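Local coordinates for DNA repair protein RecN (Deinococcus radiodurans, PDB 4ABY), which binds ATP and, as an SMC-like ATPase, may take part in the recombinational repair of damaged DNA, at residues A[89-93]-A[121-126]; A[333-338]-A[355-361]; A[49-53]-A[373-379]; A[56-60]-A[363-367]; A[177-181]-A[230-236]. All coordinates share one frame; numbering follows the deposited sequence.

Contact 1: A[89-93]-A[121-126]; sequences NHDLI and LSSAGR
His90 and Ile93, in the loop after helix 69-83, close on Leu121 and on the beta hairpin where strand 116-122 turns back into strand 127-131 of the head's antiparallel sheet. The hairpin reverses through a type I turn from Ser122 to Gly125. Because His90 has CG anti to its carbonyl carbon (chi1 -82°), the imidazole runs out to this turn, with Ser122 O and Ser123 CA at its edge. NE2 lies 2.8 Å from Ser122 O, but the N-H...O angle of 124° makes the bond weak. Gly125 N gives its hydrogen to the same oxygen, while ND1 of His90 is held by Ala88 O. An alanine here would remove the imidazole and is likely to leave Ser122 O with just the turn's own N-H, loosening the hairpin's hold on the loop. Next to His90 in the contact, Ile93 points its CG1-CD1 arm at the strand, and CD1 comes within 4.1 Å of Leu121 CB and 3.8 Å of Ser123 N. Leu121 itself is buried, packing also on Leu82 of the helix and Leu100 of the neighbouring strand. One of its methyls, CD1, rests 3.4 Å from Asn89 O.

Contact 2: A[333-338]-A[355-361]; sequences AIAVAE and LAQIAAR
Ala337 and Ile358 form the apolar centre of this helix-to-helix packing in the P-loop NTPase core. Helix 330-343 is the crossover of a beta-alpha-beta unit between the parallel strands 318-321 and 348-352, and the short helix 356-359 follows the second of them. The Ala337 methyl CB sits 3.8 Å from Ile358 CA and 4.2 Å from Ile358 CG1; with so small a side chain the two backbones come close. One turn earlier, Ala333 CB meets Leu355 CD1 at 3.7 Å, Leu355 being the N-cap residue of the second helix. Val336 CG1 touches Ile358 CD1 more loosely, and Ile358 also packs on Leu340, Asp325 and Thr353. Further out, Ile334 CG1 crosses the aliphatic part of Gln357, with CG 3.8 Å away.

The polar rim belongs to Arg361 and Glu338. Arg361 curls back on itself, bent at chi2 and chi3, which lays its CG on Ala337 CB (3.8 Å) and brings one guanidinium face under Ala337 O. The guanidinium then offers its edge to Glu338, whose chain is bent at chi2. A methionine in place of Arg361 would probably leave the Glu338 carboxylate without its charged mate across the contact. The salt bridge rests on one oxygen: NH1 reaches Glu338 OE1 only weakly, at 3.1 Å, whereas NH2 bonds to it at 2.6 Å. OE1 lies in the guanidinium plane, yet NH2 approaches it from above the carboxylate plane, 42° out.

Contact 3: A[49-53]-A[373-379]; sequences ATITQ and EDGRTVS
Thr50 and Ser379 are joined by two hydrogen bonds, one from the backbone and one between side chains. Ser379 N donates to Thr50 O at 2.8 Å, with an N-H...O angle of 148°. Beside it, Thr50 OG1 and Ser379 OG lie 2.8 Å apart, and either may be the donor. Thr50 can make this pair because its OG1 stands between its backbone N and carbonyl carbon (chi1 64°), which turns the hydroxyl to the incoming serine. A third bond lies farther along: Thr52 OG1 gives its hydrogen to Glu373 OE1 at 2.9 Å, meeting the carboxylate on its syn side and 21° out of its plane. Glu373 comes from the opposite direction, its chain extended to span the distance.

These bonds link the edges of two sheets. Strand 376-383 is outermost in the mixed sheet of the P-loop core, and strand 51-57 is outermost in the antiparallel sheet, an arrangement in keeping with the ABC-type ATPase heads of SMC-like proteins. Residues 373-376 form the tip of the hairpin between strands 364-373 and 376-383, closed by a bond from Glu373 N to Arg376 O.

Apolar contacts fill in between the polar ones. Thr52 CG2 and Val378 CG1 touch at 3.5 Å, the two side chains crossing at about a right angle. Ile51 CG1 lies 4.0 Å from Ser379 CB, and Ile51 goes on to pack against Ile45 and against Ile75 of helix 69-83. Ser379 also touches Ala71, in the predicted ATP-binding loop.

Contact 4: A[56-60]-A[363-367]; sequences LELGG and HHHYK
Tyr366 and His364 both point from strand 364-373 toward residues 56-60, as alternate residues of a strand do, yet they present different parts of their rings. Tyr366 arrives end-on. With CG anti to the carbonyl carbon (chi1 -65°), its ring extends toward residues 56-60 until the hydroxyl reaches the backbone of Glu57, Leu58 and Gly59. OH donates weakly to Glu57 O at 3.5 Å, near the ring plane, and accepts an equally weak bond from Gly59 N at 3.4 Å. The flanks of the ring are apolar: Leu56 crosses it at a slant, CD1 being 3.9 Å from Tyr366 CE1, and Leu58 CB lies 3.7 Å from Tyr366 CZ. Phe65 of strand 62-67 stacks on the same tyrosine, and Val381 and Leu383 of strand 376-383 also touch it.

His364 has nearly the same torsions, but here the partner lies over a face of the ring. Gly59 O sits there, 3.0 Å from His364 CD2; although NE2 is almost as near, the angle is too poor for a hydrogen bond. Beyond, Gly60 CA lies 3.7 Å from His364 NE2. The backbone angles of Gly60 by themselves call for glycine, and a CB there would probably crowd His364 NE2.

The contact ties the end of strand 51-57, in the antiparallel sheet, to the mixed sheet of the P-loop core. With weak, long bonds to the tyrosine hydroxyl, apolar flanks beside its ring and a carbonyl over the imidazole that makes no hydrogen bond, it seems to depend more on shape than on polar grip.

Contact 5: A[177-181]-A[230-236]; sequences EAQAY and LDAARER
Leu230 swings its CG anti to the backbone N (chi1 180°), and Glu177 folds over at chi2 (83°); these torsions put the leucine methyls and the carboxylate against the facing helix. The leucine fork splits its methyls across that helix: CD1 lies 3.8 Å from Glu177 CB and close to Ala178, while CD2 lies 4.0 Å from Tyr181 CB. CD2 also lies over one face of the Arg234 guanidinium in its own helix, offset toward its rim, a group that pairs with Asp171. Tyr181 sends its ring onward, and its OH is bonded to Ala270 O.

The bend in Glu177 drapes its chain over Ala233, with CG 3.6 Å from Ala233 CB, and delivers the carboxylate to Arg236. That arginine is bent at chi3, which brings its guanidinium back toward its own helix, one face above Ala233 CA and the edge toward Glu177. NH1 reaches Glu177 OE2 at 3.3 Å, nearly along the C-O direction and near the guanidinium plane. NH2 adds a weak bond to the same oxygen at 3.4 Å. Both bonds converge on one oxygen, at the more exposed end of the contact.

Helices 175-197 and 214-249 run nearly antiparallel here, at 159° with axes 9.8 Å apart, as expected for the base of the coiled-coil arm that projects from an SMC-like head.

Contacts 3 and 4 both staple strand 51-57 to the mixed sheet, one near each end and with centres 21 Å apart, using neighbouring strands 376-383 and 364-373. Contact 1 adjoins contact 3 directly, since Leu92 O lies 2.9 Å from Ala49 N, probably a hydrogen bond. Contact 2 meets contact 4, where Ala359 CB packs on His365 CE1 at 3.6 Å. Four of the five lie near the predicted ATP-binding loop: the side chain of Ser379 is about 3 Å from that of Ala71, Asn89 about 8 Å from Lys73, Tyr366 about 8 Å from Gly72, and Leu355 about 9 Å from Thr69. Contact 5 stands apart in the arm, its centre 56 Å from that of contact 3.

Contact 1: A[89-93]-A[121-126]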
# COMPACT_ATOMS: atom_id res chain seq x y z
N ASN A 89 -10.34 -13.82 8.91
CA ASN A 89 -11.58 -13.24 9.40
C ASN A 89 -12.80 -14.01 8.92
O ASN A 89 -13.21 -13.89 7.77
CB ASN A 89 -11.68 -11.78 8.96
CG ASN A 89 -12.81 -11.05 9.64
OD1 ASN A 89 -13.54 -11.62 10.45
ND2 ASN A 89 -12.96 -9.77 9.32
N HIS A 90 -13.39 -14.80 9.81
CA HIS A 90 -14.54 -15.62 9.46
C HIS A 90 -15.82 -14.81 9.27
O HIS A 90 -16.82 -15.32 8.78
CB HIS A 90 -14.75 -16.72 10.49
CG HIS A 90 -13.87 -17.91 10.27
ND1 HIS A 90 -12.50 -17.81 10.21
CD2 HIS A 90 -14.17 -19.22 10.10
CE1 HIS A 90 -11.98 -19.01 10.00
NE2 HIS A 90 -12.97 -19.88 9.93
N ASP A 91 -15.78 -13.54 9.67
CA ASP A 91 -16.90 -12.64 9.46
C ASP A 91 -17.11 -12.42 7.96
O ASP A 91 -18.20 -12.08 7.51
CB ASP A 91 -16.66 -11.30 10.15
CG ASP A 91 -16.37 -11.44 11.64
OD1 ASP A 91 -16.43 -12.58 12.16
OD2 ASP A 91 -16.07 -10.41 12.29
N LEU A 92 -16.04 -12.62 7.20
CA LEU A 92 -16.07 -12.42 5.76
C LEU A 92 -16.87 -13.48 5.01
O LEU A 92 -17.29 -13.25 3.88
CB LEU A 92 -14.64 -12.36 5.21
CG LEU A 92 -14.00 -10.98 5.14
CD1 LEU A 92 -14.52 -10.09 6.25
CD2 LEU A 92 -12.49 -11.11 5.20
N ILE A 93 -17.06 -14.65 5.64
CA ILE A 93 -17.82 -15.72 5.01
C ILE A 93 -19.29 -15.34 4.89
O ILE A 93 -19.90 -14.89 5.86
CB ILE A 93 -17.69 -17.06 5.78
CG1 ILE A 93 -16.23 -17.35 6.12
CG2 ILE A 93 -18.29 -18.20 4.97
CD1 ILE A 93 -16.03 -18.66 6.86
N LEU A 121 -11.57 -19.94 3.41
CA LEU A 121 -11.93 -19.94 4.81
C LEU A 121 -13.12 -20.85 5.03
O LEU A 121 -14.10 -20.80 4.30
CB LEU A 121 -12.26 -18.53 5.29
CG LEU A 121 -11.06 -17.60 5.40
CD1 LEU A 121 -11.51 -16.28 6.01
CD2 LEU A 121 -9.97 -18.23 6.24
N SER A 122 -13.03 -21.70 6.05
CA SER A 122 -14.09 -22.65 6.32
C SER A 122 -14.79 -22.31 7.63
O SER A 122 -14.14 -22.00 8.62
CB SER A 122 -13.52 -24.07 6.38
OG SER A 122 -14.53 -25.00 6.72
N SER A 123 -16.11 -22.37 7.61
CA SER A 123 -16.91 -22.09 8.80
C SER A 123 -16.62 -23.11 9.89
O SER A 123 -16.94 -22.90 11.06
CB SER A 123 -18.40 -22.08 8.46
OG SER A 123 -19.18 -21.88 9.62
N ALA A 124 -15.95 -24.18 9.52
CA ALA A 124 -15.54 -25.19 10.47
C ALA A 124 -14.55 -24.58 11.44
O ALA A 124 -14.55 -24.91 12.61
CB ALA A 124 -14.92 -26.34 9.77
N GLY A 125 -13.70 -23.70 10.93
CA GLY A 125 -12.64 -23.08 11.71
C GLY A 125 -11.28 -23.17 11.04
O GLY A 125 -10.32 -22.58 11.50
N ARG A 126 -11.19 -23.91 9.95
CA ARG A 126 -9.94 -24.06 9.21
C ARG A 126 -9.84 -23.24 7.93
O ARG A 126 -10.24 -22.08 7.88
CB ARG A 126 -9.61 -25.53 8.96
CG ARG A 126 -8.17 -25.89 9.34
CD ARG A 126 -8.00 -27.37 9.66
NE ARG A 126 -7.22 -27.63 10.87
CZ ARG A 126 -7.50 -28.57 11.77
NH1 ARG A 126 -8.55 -29.36 11.63
NH2 ARG A 126 -6.72 -28.73 12.83

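Contact 2: A[333-338]-A[355-361]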
# COMPACT_ATOMS: atom_id res chain seq x y z
N ALA A 333 -9.49 16.59 -3.43
CA ALA A 333 -9.90 15.38 -4.12
C ALA A 333 -9.34 15.28 -5.54
O ALA A 333 -8.98 14.20 -6.00
CB ALA A 333 -11.42 15.29 -4.14
N ILE A 334 -9.27 16.42 -6.23
CA ILE A 334 -8.66 16.47 -7.56
C ILE A 334 -7.17 16.16 -7.52
O ILE A 334 -6.65 15.45 -8.38
CB ILE A 334 -8.88 17.84 -8.22
CG1 ILE A 334 -10.32 17.97 -8.72
CG2 ILE A 334 -7.89 18.06 -9.36
CD1 ILE A 334 -10.63 19.30 -9.35
N ALA A 335 -6.48 16.70 -6.52
CA ALA A 335 -5.05 16.44 -6.35
C ALA A 335 -4.79 14.95 -6.13
O ALA A 335 -3.81 14.41 -6.64
CB ALA A 335 -4.51 17.24 -5.19
N VAL A 336 -5.68 14.30 -5.38
CA VAL A 336 -5.57 12.87 -5.14
C VAL A 336 -5.76 12.09 -6.44
O VAL A 336 -4.96 11.22 -6.77
CB VAL A 336 -6.56 12.37 -4.07
CG1 VAL A 336 -6.65 10.86 -4.08
CG2 VAL A 336 -6.15 12.86 -2.70
N ALA A 337 -6.81 12.42 -7.19
CA ALA A 337 -7.05 11.77 -8.47
C ALA A 337 -5.83 11.91 -9.38
O ALA A 337 -5.49 10.99 -10.12
CB ALA A 337 -8.28 12.33 -9.13
N GLU A 338 -5.18 13.07 -9.33
CA GLU A 338 -4.02 13.31 -10.16
C GLU A 338 -2.84 12.42 -9.75
O GLU A 338 -2.15 11.86 -10.61
CB GLU A 338 -3.62 14.79 -10.12
CG GLU A 338 -2.34 15.11 -10.87
CD GLU A 338 -2.39 14.72 -12.34
OE1 GLU A 338 -3.47 14.85 -12.95
OE2 GLU A 338 -1.35 14.30 -12.88
N LEU A 355 -16.33 9.79 -5.07
CA LEU A 355 -16.10 11.11 -5.65
C LEU A 355 -15.91 11.03 -7.15
O LEU A 355 -15.04 10.31 -7.64
CB LEU A 355 -14.87 11.76 -5.02
CG LEU A 355 -14.93 12.07 -3.52
CD1 LEU A 355 -13.58 12.56 -3.02
CD2 LEU A 355 -16.02 13.09 -3.25
N ALA A 356 -16.72 11.78 -7.90
CA ALA A 356 -16.64 11.76 -9.35
C ALA A 356 -15.27 12.21 -9.85
O ALA A 356 -14.82 11.78 -10.90
CB ALA A 356 -17.73 12.63 -9.95
N GLN A 357 -14.62 13.09 -9.09
CA GLN A 357 -13.30 13.57 -9.46
C GLN A 357 -12.32 12.42 -9.62
O GLN A 357 -11.55 12.36 -10.59
CB GLN A 357 -12.76 14.56 -8.43
CG GLN A 357 -13.50 15.88 -8.38
CD GLN A 357 -14.80 15.80 -7.62
OE1 GLN A 357 -14.90 15.10 -6.60
NE2 GLN A 357 -15.81 16.51 -8.09
N ILE A 358 -12.36 11.49 -8.68
CA ILE A 358 -11.45 10.36 -8.69
C ILE A 358 -11.84 9.34 -9.77
O ILE A 358 -10.98 8.87 -10.51
CB ILE A 358 -11.39 9.68 -7.32
CG1 ILE A 358 -10.95 10.70 -6.27
CG2 ILE A 358 -10.46 8.48 -7.35
CD1 ILE A 358 -10.87 10.15 -4.87
N ALA A 359 -13.12 9.01 -9.84
CA ALA A 359 -13.60 8.02 -10.81
C ALA A 359 -13.25 8.42 -12.24
O ALA A 359 -12.82 7.58 -13.03
CB ALA A 359 -15.10 7.84 -10.67
N ALA A 360 -13.43 9.70 -12.55
CA ALA A 360 -13.26 10.20 -13.91
C ALA A 360 -11.83 10.04 -14.45
O ALA A 360 -11.61 10.17 -15.65
CB ALA A 360 -13.69 11.65 -13.99
N ARG A 361 -10.88 9.76 -13.56
CA ARG A 361 -9.48 9.65 -13.98
C ARG A 361 -9.06 8.20 -14.16
O ARG A 361 -7.90 7.91 -14.48
CB ARG A 361 -8.57 10.33 -12.97
CG ARG A 361 -8.84 11.81 -12.81
CD ARG A 361 -8.51 12.56 -14.08
NE ARG A 361 -7.09 12.44 -14.42
CZ ARG A 361 -6.13 13.19 -13.88
NH1 ARG A 361 -6.44 14.13 -12.99
NH2 ARG A 361 -4.87 13.01 -14.24

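Contact 3: A[49-53]-A[373-379]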
# COMPACT_ATOMS: atom_id res chain seq x y z
N ALA A 49 -19.23 -12.23 2.00
CA ALA A 49 -20.14 -11.14 2.35
C ALA A 49 -21.42 -11.13 1.51
O ALA A 49 -22.28 -11.99 1.66
CB ALA A 49 -19.43 -9.81 2.24
N THR A 50 -21.53 -10.14 0.63
CA THR A 50 -22.72 -9.99 -0.21
C THR A 50 -22.49 -10.59 -1.60
O THR A 50 -23.23 -10.29 -2.54
CB THR A 50 -23.09 -8.51 -0.39
OG1 THR A 50 -22.04 -7.84 -1.11
CG2 THR A 50 -23.29 -7.84 0.95
N ILE A 51 -21.47 -11.43 -1.71
CA ILE A 51 -21.07 -11.98 -2.99
C ILE A 51 -21.20 -13.49 -3.01
O ILE A 51 -20.46 -14.19 -2.32
CB ILE A 51 -19.62 -11.62 -3.30
CG1 ILE A 51 -19.45 -10.10 -3.36
CG2 ILE A 51 -19.18 -12.24 -4.61
CD1 ILE A 51 -18.01 -9.65 -3.44
N THR A 52 -22.15 -13.98 -3.79
CA THR A 52 -22.32 -15.42 -3.97
C THR A 52 -21.21 -15.93 -4.87
O THR A 52 -20.39 -16.75 -4.46
CB THR A 52 -23.68 -15.74 -4.60
OG1 THR A 52 -23.82 -15.02 -5.83
CG2 THR A 52 -24.80 -15.33 -3.66
N GLN A 53 -21.18 -15.41 -6.10
CA GLN A 53 -20.18 -15.80 -7.09
C GLN A 53 -19.80 -14.57 -7.90
O GLN A 53 -20.66 -13.91 -8.47
CB GLN A 53 -20.75 -16.88 -8.01
CG GLN A 53 -19.73 -17.51 -8.95
CD GLN A 53 -19.01 -18.69 -8.33
OE1 GLN A 53 -19.62 -19.51 -7.63
NE2 GLN A 53 -17.70 -18.80 -8.57
N GLU A 373 -30.89 -12.61 -6.07
CA GLU A 373 -30.51 -13.95 -6.46
C GLU A 373 -30.88 -14.90 -5.34
O GLU A 373 -30.20 -14.94 -4.31
CB GLU A 373 -29.01 -14.03 -6.72
CG GLU A 373 -28.52 -15.42 -7.07
CD GLU A 373 -27.03 -15.59 -6.85
OE1 GLU A 373 -26.24 -14.76 -7.35
OE2 GLU A 373 -26.64 -16.58 -6.18
N ASP A 374 -31.95 -15.66 -5.53
CA ASP A 374 -32.49 -16.51 -4.47
C ASP A 374 -33.05 -15.65 -3.34
O ASP A 374 -32.81 -15.92 -2.16
CB ASP A 374 -31.42 -17.47 -3.95
CG ASP A 374 -31.92 -18.33 -2.80
OD1 ASP A 374 -33.11 -18.72 -2.83
OD2 ASP A 374 -31.13 -18.63 -1.88
N GLY A 375 -33.79 -14.61 -3.70
CA GLY A 375 -34.47 -13.78 -2.72
C GLY A 375 -33.53 -12.94 -1.89
O GLY A 375 -33.97 -12.22 -0.99
N ARG A 376 -32.24 -13.02 -2.19
CA ARG A 376 -31.23 -12.22 -1.50
C ARG A 376 -30.57 -11.22 -2.44
O ARG A 376 -30.19 -11.57 -3.56
CB ARG A 376 -30.18 -13.13 -0.88
CG ARG A 376 -30.65 -13.87 0.34
CD ARG A 376 -29.71 -13.64 1.49
NE ARG A 376 -28.73 -14.70 1.63
CZ ARG A 376 -27.65 -14.62 2.40
NH1 ARG A 376 -27.40 -13.51 3.08
NH2 ARG A 376 -26.81 -15.64 2.47
N THR A 377 -30.42 -9.98 -1.99
CA THR A 377 -29.77 -8.97 -2.82
C THR A 377 -28.25 -9.10 -2.74
O THR A 377 -27.64 -8.81 -1.70
CB THR A 377 -30.20 -7.55 -2.43
OG1 THR A 377 -29.75 -7.28 -1.10
CG2 THR A 377 -31.71 -7.42 -2.49
N VAL A 378 -27.65 -9.56 -3.83
CA VAL A 378 -26.21 -9.79 -3.89
C VAL A 378 -25.50 -8.75 -4.74
O VAL A 378 -26.14 -7.92 -5.38
CB VAL A 378 -25.91 -11.20 -4.42
CG1 VAL A 378 -26.52 -12.24 -3.51
CG2 VAL A 378 -26.44 -11.36 -5.83
N SER A 379 -24.17 -8.80 -4.74
CA SER A 379 -23.36 -7.82 -5.45
C SER A 379 -22.93 -8.30 -6.82
O SER A 379 -22.66 -9.48 -7.04
CB SER A 379 -22.12 -7.42 -4.63
OG SER A 379 -22.47 -6.53 -3.58

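Contact 4: A[56-60]-A[363-367]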
# COMPACT_ATOMS: atom_id res chain seq x y z
N LEU A 56 -14.26 -11.51 -11.87
CA LEU A 56 -13.97 -10.17 -12.36
C LEU A 56 -12.69 -10.12 -13.18
O LEU A 56 -11.60 -10.33 -12.66
CB LEU A 56 -13.88 -9.18 -11.20
CG LEU A 56 -13.51 -7.74 -11.58
CD1 LEU A 56 -14.65 -7.10 -12.36
CD2 LEU A 56 -13.17 -6.92 -10.35
N GLU A 57 -12.85 -9.85 -14.46
CA GLU A 57 -11.71 -9.59 -15.32
C GLU A 57 -11.38 -8.11 -15.17
O GLU A 57 -11.97 -7.26 -15.82
CB GLU A 57 -12.06 -9.89 -16.78
CG GLU A 57 -10.87 -10.25 -17.64
CD GLU A 57 -10.75 -11.75 -17.83
OE1 GLU A 57 -11.71 -12.35 -18.36
OE2 GLU A 57 -9.70 -12.32 -17.46
N LEU A 58 -10.44 -7.81 -14.28
CA LEU A 58 -10.01 -6.44 -14.12
C LEU A 58 -8.54 -6.33 -14.47
O LEU A 58 -7.74 -7.17 -14.06
CB LEU A 58 -10.25 -5.94 -12.69
CG LEU A 58 -9.16 -6.13 -11.63
CD1 LEU A 58 -9.52 -5.32 -10.40
CD2 LEU A 58 -8.95 -7.58 -11.27
N GLY A 59 -8.19 -5.31 -15.24
CA GLY A 59 -6.79 -5.09 -15.57
C GLY A 59 -6.54 -3.66 -15.96
O GLY A 59 -7.48 -2.91 -16.18
N GLY A 60 -5.27 -3.27 -16.04
CA GLY A 60 -4.92 -1.98 -16.59
C GLY A 60 -4.06 -1.11 -15.70
O GLY A 60 -3.03 -1.56 -15.18
N HIS A 363 -8.57 4.43 -15.66
CA HIS A 363 -8.40 3.80 -16.97
C HIS A 363 -9.54 2.83 -17.19
O HIS A 363 -9.88 2.49 -18.32
CB HIS A 363 -7.08 3.04 -17.04
CG HIS A 363 -5.88 3.92 -16.96
ND1 HIS A 363 -5.39 4.39 -15.76
CD2 HIS A 363 -5.06 4.42 -17.92
CE1 HIS A 363 -4.32 5.14 -15.99
NE2 HIS A 363 -4.10 5.17 -17.29
N HIS A 364 -10.13 2.39 -16.09
CA HIS A 364 -11.25 1.47 -16.14
C HIS A 364 -12.19 1.82 -15.01
O HIS A 364 -11.79 1.90 -13.85
CB HIS A 364 -10.76 0.03 -16.02
CG HIS A 364 -9.76 -0.35 -17.07
ND1 HIS A 364 -10.13 -0.87 -18.29
CD2 HIS A 364 -8.41 -0.26 -17.09
CE1 HIS A 364 -9.05 -1.10 -19.01
NE2 HIS A 364 -7.99 -0.74 -18.31
N HIS A 365 -13.45 2.05 -15.35
CA HIS A 365 -14.45 2.42 -14.37
C HIS A 365 -15.39 1.25 -14.14
O HIS A 365 -16.19 0.89 -15.02
CB HIS A 365 -15.22 3.66 -14.84
CG HIS A 365 -16.14 4.23 -13.80
ND1 HIS A 365 -16.36 5.59 -13.67
CD2 HIS A 365 -16.91 3.63 -12.86
CE1 HIS A 365 -17.22 5.79 -12.69
NE2 HIS A 365 -17.57 4.63 -12.18
N TYR A 366 -15.29 0.64 -12.97
CA TYR A 366 -16.14 -0.49 -12.62
C TYR A 366 -17.29 -0.00 -11.77
O TYR A 366 -17.10 0.86 -10.91
CB TYR A 366 -15.33 -1.55 -11.88
CG TYR A 366 -14.26 -2.19 -12.73
CD1 TYR A 366 -14.54 -3.29 -13.51
CD2 TYR A 366 -12.97 -1.67 -12.75
CE1 TYR A 366 -13.56 -3.87 -14.30
CE2 TYR A 366 -11.99 -2.25 -13.54
CZ TYR A 366 -12.29 -3.34 -14.31
OH TYR A 366 -11.31 -3.92 -15.09
N LYS A 367 -18.48 -0.54 -12.00
CA LYS A 367 -19.61 -0.20 -11.14
C LYS A 367 -20.05 -1.42 -10.36
O LYS A 367 -20.30 -2.49 -10.93
CB LYS A 367 -20.79 0.36 -11.95
CG LYS A 367 -21.88 0.94 -11.06
CD LYS A 367 -23.08 1.44 -11.85
CE LYS A 367 -24.10 2.09 -10.93
NZ LYS A 367 -25.31 2.55 -11.66

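Contact 5: A[177-181]-A[230-236]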
# COMPACT_ATOMS: atom_id res chain seq x y z
N GLU A 177 27.35 5.50 0.76
CA GLU A 177 27.67 5.40 2.18
C GLU A 177 27.16 4.10 2.79
O GLU A 177 27.86 3.46 3.58
CB GLU A 177 27.09 6.59 2.95
CG GLU A 177 27.74 7.93 2.62
CD GLU A 177 27.17 8.58 1.38
OE1 GLU A 177 26.60 7.87 0.52
OE2 GLU A 177 27.29 9.82 1.26
N ALA A 178 25.95 3.71 2.43
CA ALA A 178 25.35 2.50 2.98
C ALA A 178 26.16 1.26 2.62
O ALA A 178 26.41 0.41 3.47
CB ALA A 178 23.92 2.36 2.51
N GLN A 179 26.58 1.18 1.36
CA GLN A 179 27.40 0.06 0.90
C GLN A 179 28.77 0.10 1.56
O GLN A 179 29.41 -0.93 1.77
CB GLN A 179 27.56 0.11 -0.62
CG GLN A 179 26.27 -0.02 -1.40
CD GLN A 179 26.45 0.28 -2.88
OE1 GLN A 179 27.50 0.76 -3.31
NE2 GLN A 179 25.41 -0.00 -3.67
N ALA A 180 29.21 1.31 1.88
CA ALA A 180 30.49 1.49 2.56
C ALA A 180 30.41 0.92 3.96
O ALA A 180 31.34 0.27 4.43
CB ALA A 180 30.85 2.96 2.60
N TYR A 181 29.28 1.15 4.64
CA TYR A 181 29.07 0.58 5.96
C TYR A 181 28.98 -0.93 5.87
O TYR A 181 29.68 -1.64 6.59
CB TYR A 181 27.80 1.13 6.61
CG TYR A 181 27.61 0.59 8.01
CD1 TYR A 181 28.22 1.19 9.10
CD2 TYR A 181 26.85 -0.55 8.23
CE1 TYR A 181 28.07 0.69 10.37
CE2 TYR A 181 26.70 -1.06 9.51
CZ TYR A 181 27.31 -0.43 10.57
OH TYR A 181 27.16 -0.93 11.84
N LEU A 230 27.76 7.45 7.50
CA LEU A 230 26.43 7.08 7.05
C LEU A 230 25.36 7.95 7.70
O LEU A 230 24.47 8.45 7.02
CB LEU A 230 26.15 5.61 7.35
CG LEU A 230 24.78 5.10 6.92
CD1 LEU A 230 24.53 5.44 5.46
CD2 LEU A 230 24.69 3.61 7.15
N ASP A 231 25.45 8.12 9.02
CA ASP A 231 24.50 8.97 9.72
C ASP A 231 24.56 10.40 9.19
O ASP A 231 23.54 11.08 9.11
CB ASP A 231 24.79 8.97 11.22
CG ASP A 231 24.43 7.67 11.88
OD1 ASP A 231 23.60 6.93 11.30
OD2 ASP A 231 24.97 7.38 12.97
N ALA A 232 25.75 10.84 8.82
CA ALA A 232 25.94 12.18 8.27
C ALA A 232 25.26 12.32 6.92
O ALA A 232 24.65 13.34 6.62
CB ALA A 232 27.42 12.50 8.15
N ALA A 233 25.37 11.27 6.10
CA ALA A 233 24.72 11.26 4.80
C ALA A 233 23.22 11.19 4.98
O ALA A 233 22.47 11.87 4.29
CB ALA A 233 25.21 10.08 3.99
N ARG A 234 22.79 10.36 5.92
CA ARG A 234 21.37 10.23 6.22
C ARG A 234 20.76 11.59 6.56
O ARG A 234 19.84 12.05 5.89
CB ARG A 234 21.15 9.23 7.36
CG ARG A 234 21.29 7.78 6.94
CD ARG A 234 21.23 6.84 8.13
NE ARG A 234 21.13 5.43 7.73
CZ ARG A 234 21.23 4.41 8.57
NH1 ARG A 234 21.44 4.62 9.86
NH2 ARG A 234 21.12 3.16 8.11
N GLU A 235 21.29 12.24 7.60
CA GLU A 235 20.83 13.56 7.99
C GLU A 235 20.95 14.56 6.84
O GLU A 235 20.12 15.47 6.72
CB GLU A 235 21.59 14.07 9.21
CG GLU A 235 21.13 13.47 10.54
CD GLU A 235 22.05 13.82 11.69
OE1 GLU A 235 23.29 13.85 11.48
OE2 GLU A 235 21.56 14.07 12.81
N ARG A 236 21.98 14.40 6.02
CA ARG A 236 22.21 15.30 4.90
C ARG A 236 21.09 15.18 3.87
O ARG A 236 20.54 16.18 3.42
CB ARG A 236 23.55 14.98 4.23
CG ARG A 236 23.88 15.87 3.04
CD ARG A 236 25.06 15.32 2.24
NE ARG A 236 24.67 14.22 1.34
CZ ARG A 236 25.38 13.12 1.15
NH1 ARG A 236 26.53 12.95 1.80
NH2 ARG A 236 24.96 12.18 0.32